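Local coordinates for DNA repair protein PprA (Deinococcus deserti, PDB 6MC8) that binds DNA and takes part in DNA damage repair and genome segregation, and is associated with filament formation, at residues His147-Arg152 / Phe168-Thr173. The protein carries 2 engineered substitutions. Numbering follows the deposited sequence.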
ATOM      1  N   HIS A 147       9.257  -2.533   2.024  1.00 34.76           N
ATOM      2  CA  HIS A 147       9.764  -3.858   1.704  1.00 30.78           C
ATOM      3  C   HIS A 147       9.781  -4.064   0.197  1.00 31.61           C
ATOM      4  O   HIS A 147       8.748  -3.942  -0.467  1.00 31.90           O
ATOM      5  CB  HIS A 147       8.911  -4.927   2.371  1.00 27.74           C
ATOM      6  CG  HIS A 147       9.395  -6.319   2.122  1.00 30.04           C
ATOM      7  ND1 HIS A 147      10.483  -6.854   2.776  1.00 30.15           N
ATOM      8  CD2 HIS A 147       8.959  -7.276   1.274  1.00 28.34           C
ATOM      9  CE1 HIS A 147      10.683  -8.088   2.354  1.00 31.06           C
ATOM     10  NE2 HIS A 147       9.773  -8.369   1.441  1.00 33.01           N
ATOM     11  N   ARG A 148      10.951  -4.376  -0.341  1.00 29.21           N
ATOM     12  CA  ARG A 148      11.073  -4.805  -1.722  1.00 27.08           C
ATOM     13  C   ARG A 148      11.340  -6.301  -1.767  1.00 26.30           C
ATOM     14  O   ARG A 148      12.037  -6.841  -0.904  1.00 30.04           O
ATOM     15  CB  ARG A 148      12.161  -4.022  -2.456  1.00 31.33           C
ATOM     16  CG  ARG A 148      11.742  -2.595  -2.759  1.00 30.69           C
ATOM     17  CD  ARG A 148      12.753  -1.859  -3.605  1.00 33.99           C
ATOM     18  NE  ARG A 148      13.959  -1.480  -2.883  1.00 37.39           N
ATOM     19  CZ  ARG A 148      15.049  -1.010  -3.474  1.00 37.98           C
ATOM     20  NH1 ARG A 148      15.086  -0.894  -4.791  1.00 35.99           N
ATOM     21  NH2 ARG A 148      16.106  -0.672  -2.755  1.00 37.60           N
ATOM     22  N   VAL A 149      10.771  -6.963  -2.766  1.00 33.38           N
ATOM     23  CA  VAL A 149      10.762  -8.419  -2.829  1.00 28.90           C
ATOM     24  C   VAL A 149      12.065  -8.905  -3.443  1.00 29.27           C
ATOM     25  O   VAL A 149      12.481  -8.430  -4.505  1.00 23.23           O
ATOM     26  CB  VAL A 149       9.553  -8.915  -3.639  1.00 27.35           C
ATOM     27  CG1 VAL A 149       9.521 -10.435  -3.707  1.00 26.66           C
ATOM     28  CG2 VAL A 149       8.276  -8.376  -3.060  1.00 29.17           C
ATOM     29  N   THR A 150      12.710  -9.856  -2.778  1.00 30.86           N
ATOM     30  CA  THR A 150      13.825 -10.595  -3.357  1.00 27.04           C
ATOM     31  C   THR A 150      13.237 -11.824  -4.038  1.00 31.88           C
ATOM     32  O   THR A 150      12.838 -12.783  -3.377  1.00 28.98           O
ATOM     33  CB  THR A 150      14.849 -10.969  -2.293  1.00 27.04           C
ATOM     34  OG1 THR A 150      15.347  -9.783  -1.669  1.00 29.98           O
ATOM     35  CG2 THR A 150      16.007 -11.712  -2.917  1.00 25.49           C
ATOM     36  N   LEU A 151      13.169 -11.790  -5.364  1.00 31.62           N
ATOM     37  CA  LEU A 151      12.538 -12.872  -6.103  1.00 33.37           C
ATOM     38  C   LEU A 151      13.449 -14.090  -6.178  1.00 41.06           C
ATOM     39  O   LEU A 151      14.582 -14.007  -6.661  1.00 40.88           O
ATOM     40  CB  LEU A 151      12.158 -12.404  -7.507  1.00 35.91           C
ATOM     41  CG  LEU A 151      10.997 -11.416  -7.645  1.00 29.28           C
ATOM     42  CD1 LEU A 151      10.894 -10.914  -9.064  1.00 29.56           C
ATOM     43  CD2 LEU A 151       9.702 -12.076  -7.243  1.00 27.98           C
ATOM     44  N   ARG A 152      12.949 -15.214  -5.689  1.00 40.10           N
ATOM     45  CA  ARG A 152      13.579 -16.515  -5.847  1.00 39.88           C
ATOM     46  C   ARG A 152      13.032 -17.188  -7.103  1.00 47.74           C
ATOM     47  O   ARG A 152      11.952 -16.834  -7.577  1.00 55.27           O
ATOM     48  CB  ARG A 152      13.350 -17.332  -4.573  1.00 36.67           C
ATOM     49  CG  ARG A 152      11.919 -17.598  -4.209  1.00 51.28           C
ATOM     50  CD  ARG A 152      11.869 -18.477  -2.973  1.00 51.87           C
ATOM     51  NE  ARG A 152      10.509 -18.786  -2.564  1.00 52.98           N
ATOM     52  CZ  ARG A 152       9.850 -18.109  -1.635  1.00 55.25           C
ATOM     53  NH1 ARG A 152      10.450 -17.114  -1.005  1.00 43.19           N
ATOM     54  NH2 ARG A 152       8.609 -18.446  -1.313  1.00 59.59           N
ATOM     55  N   PHE A 168       3.090  -3.274  -4.191  1.00 35.55           N
ATOM     56  CA  PHE A 168       4.261  -4.094  -3.927  1.00 31.90           C
ATOM     57  C   PHE A 168       5.351  -3.643  -4.886  1.00 27.34           C
ATOM     58  O   PHE A 168       5.083  -2.914  -5.838  1.00 25.65           O
ATOM     59  CB  PHE A 168       3.966  -5.598  -4.090  1.00 27.97           C
ATOM     60  CG  PHE A 168       3.768  -6.040  -5.516  1.00 32.88           C
ATOM     61  CD1 PHE A 168       2.543  -5.893  -6.139  1.00 29.97           C
ATOM     62  CD2 PHE A 168       4.799  -6.649  -6.222  1.00 29.63           C
ATOM     63  CE1 PHE A 168       2.366  -6.304  -7.447  1.00 29.36           C
ATOM     64  CE2 PHE A 168       4.621  -7.052  -7.524  1.00 26.92           C
ATOM     65  CZ  PHE A 168       3.403  -6.884  -8.134  1.00 27.92           C
ATOM     66  N   GLU A 169       6.581  -4.051  -4.619  1.00 27.07           N
ATOM     67  CA  GLU A 169       7.652  -3.675  -5.564  1.00 24.67           C
ATOM     68  C   GLU A 169       8.721  -4.743  -5.475  1.00 23.61           C
ATOM     69  O   GLU A 169       9.063  -5.126  -4.405  1.00 24.64           O
ATOM     70  CB  GLU A 169       8.317  -2.362  -5.178  1.00 23.55           C
ATOM     71  CG  GLU A 169       9.460  -1.998  -6.073  1.00 25.10           C
ATOM     72  CD  GLU A 169      10.092  -0.681  -5.735  1.00 22.98           C
ATOM     73  OE1 GLU A 169       9.603  -0.015  -4.802  1.00 26.15           O
ATOM     74  OE2 GLU A 169      11.077  -0.312  -6.404  1.00 28.08           O
ATOM     75  N   THR A 170       9.175  -5.239  -6.599  1.00 26.39           N
ATOM     76  CA  THR A 170      10.275  -6.225  -6.572  1.00 27.59           C
ATOM     77  C   THR A 170      11.615  -5.528  -6.764  1.00 28.18           C
ATOM     78  O   THR A 170      11.676  -4.416  -7.262  1.00 26.82           O
ATOM     79  CB  THR A 170      10.115  -7.381  -7.554  1.00 22.69           C
ATOM     80  OG1 THR A 170      10.314  -6.908  -8.868  1.00 28.06           O
ATOM     81  CG2 THR A 170       8.764  -8.026  -7.513  1.00 26.77           C
ATOM     82  N   HIS A 171      12.652  -6.207  -6.301  1.00 26.16           N
ATOM     83  CA  HIS A 171      14.069  -5.850  -6.498  1.00 24.04           C
ATOM     84  C   HIS A 171      14.460  -6.313  -7.896  1.00 28.84           C
ATOM     85  O   HIS A 171      13.757  -7.060  -8.522  1.00 30.38           O
ATOM     86  CB  HIS A 171      14.978  -6.567  -5.491  1.00 31.88           C
ATOM     87  CG  HIS A 171      15.178  -5.950  -4.146  1.00 31.17           C
ATOM     88  ND1 HIS A 171      15.827  -4.783  -3.959  1.00 30.70           N
ATOM     89  CD2 HIS A 171      14.897  -6.395  -2.917  1.00 27.61           C
ATOM     90  CE1 HIS A 171      15.875  -4.515  -2.689  1.00 26.20           C
ATOM     91  NE2 HIS A 171      15.323  -5.465  -2.044  1.00 23.24           N
ATOM     92  N   TRP A 172      15.611  -5.897  -8.362  1.00 30.59           N
ATOM     93  CA  TRP A 172      16.089  -6.329  -9.666  1.00 25.22           C
ATOM     94  C   TRP A 172      16.314  -7.835  -9.679  1.00 24.76           C
ATOM     95  O   TRP A 172      16.847  -8.410  -8.730  1.00 32.71           O
ATOM     96  CB  TRP A 172      17.390  -5.618 -10.025  1.00 25.65           C
ATOM     97  CG  TRP A 172      17.286  -4.153 -10.286  1.00 26.18           C
ATOM     98  CD1 TRP A 172      17.703  -3.146  -9.476  1.00 30.03           C
ATOM     99  CD2 TRP A 172      16.722  -3.529 -11.439  1.00 22.42           C
ATOM    100  NE1 TRP A 172      17.450  -1.935 -10.055  1.00 25.58           N
ATOM    101  CE2 TRP A 172      16.841  -2.142 -11.262  1.00 24.53           C
ATOM    102  CE3 TRP A 172      16.125  -4.010 -12.604  1.00 23.73           C
ATOM    103  CZ2 TRP A 172      16.396  -1.233 -12.209  1.00 22.41           C
ATOM    104  CZ3 TRP A 172      15.679  -3.110 -13.533  1.00 25.68           C
ATOM    105  CH2 TRP A 172      15.815  -1.735 -13.333  1.00 23.14           C
ATOM    106  N   THR A 173      15.888  -8.476 -10.761  1.00 23.28           N
ATOM    107  CA  THR A 173      16.145  -9.885 -10.985  1.00 28.02           C
ATOM    108  C   THR A 173      16.613 -10.044 -12.427  1.00 28.90           C
ATOM    109  O   THR A 173      16.257  -9.224 -13.281  1.00 30.74           O
ATOM    110  CB  THR A 173      14.886 -10.739 -10.673  1.00 26.70           C
ATOM    111  OG1 THR A 173      15.201 -12.135 -10.698  1.00 41.13           O
ATOM    112  CG2 THR A 173      13.762 -10.482 -11.631  1.00 24.04           C
TER
HETATM  113  O   HOH W   1       6.672  -5.469  -1.595  1.00 23.31           O
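In Arg-148, chi1 of -73° sets CG anti to the carbonyl carbon, and in His-171 chi1 of -85° does the same; the imidazole then lies with one face against CB of Arg-148. That CB is 3.6 Å from the centroid of the His-171 ring, a CH-pi contact that suits a flat residue beside an aliphatic stem. The arginine then bends at chi3, and CE1 of His-171 lies over one face of the guanidinium. Glu-169, extended, runs alongside with its CD 3.6 Å from CD of Arg-148. The opposite charges stay beyond salt-bridge range, NH1 of Arg-148 being 4.4 Å from OE2 of Glu-169: the carboxylate receives the N-H groups of Ile-142 and Leu-143, and NH2 of the arginine binds the carbonyl of Glu-139. Arg-166 of the second subunit packs on Arg-148 and Glu-169, its NE hydrogen-bonded to His-147 O. The two backbones form a single parallel bridge at Val-149 and Thr-170, through Val-149 N to Glu-169 O (3.0 Å) and His-171 N to Val-149 O (2.9 Å). The loop before helix 156-163 thus pairs with the outer edge of strand 168-176, whose other edge joins strand 179-186. An alanine at Arg-148 would probably leave the Glu-139 carbonyl without this donor and the stem of Glu-169 less covered. Beyond the bridge, CD1 of Leu-151 lies 3.9 Å from CG2 of Thr-170 and equally near CG2 of Thr-173; Leu-151 and Thr-170 also touch Leu-158 of helix 156-163.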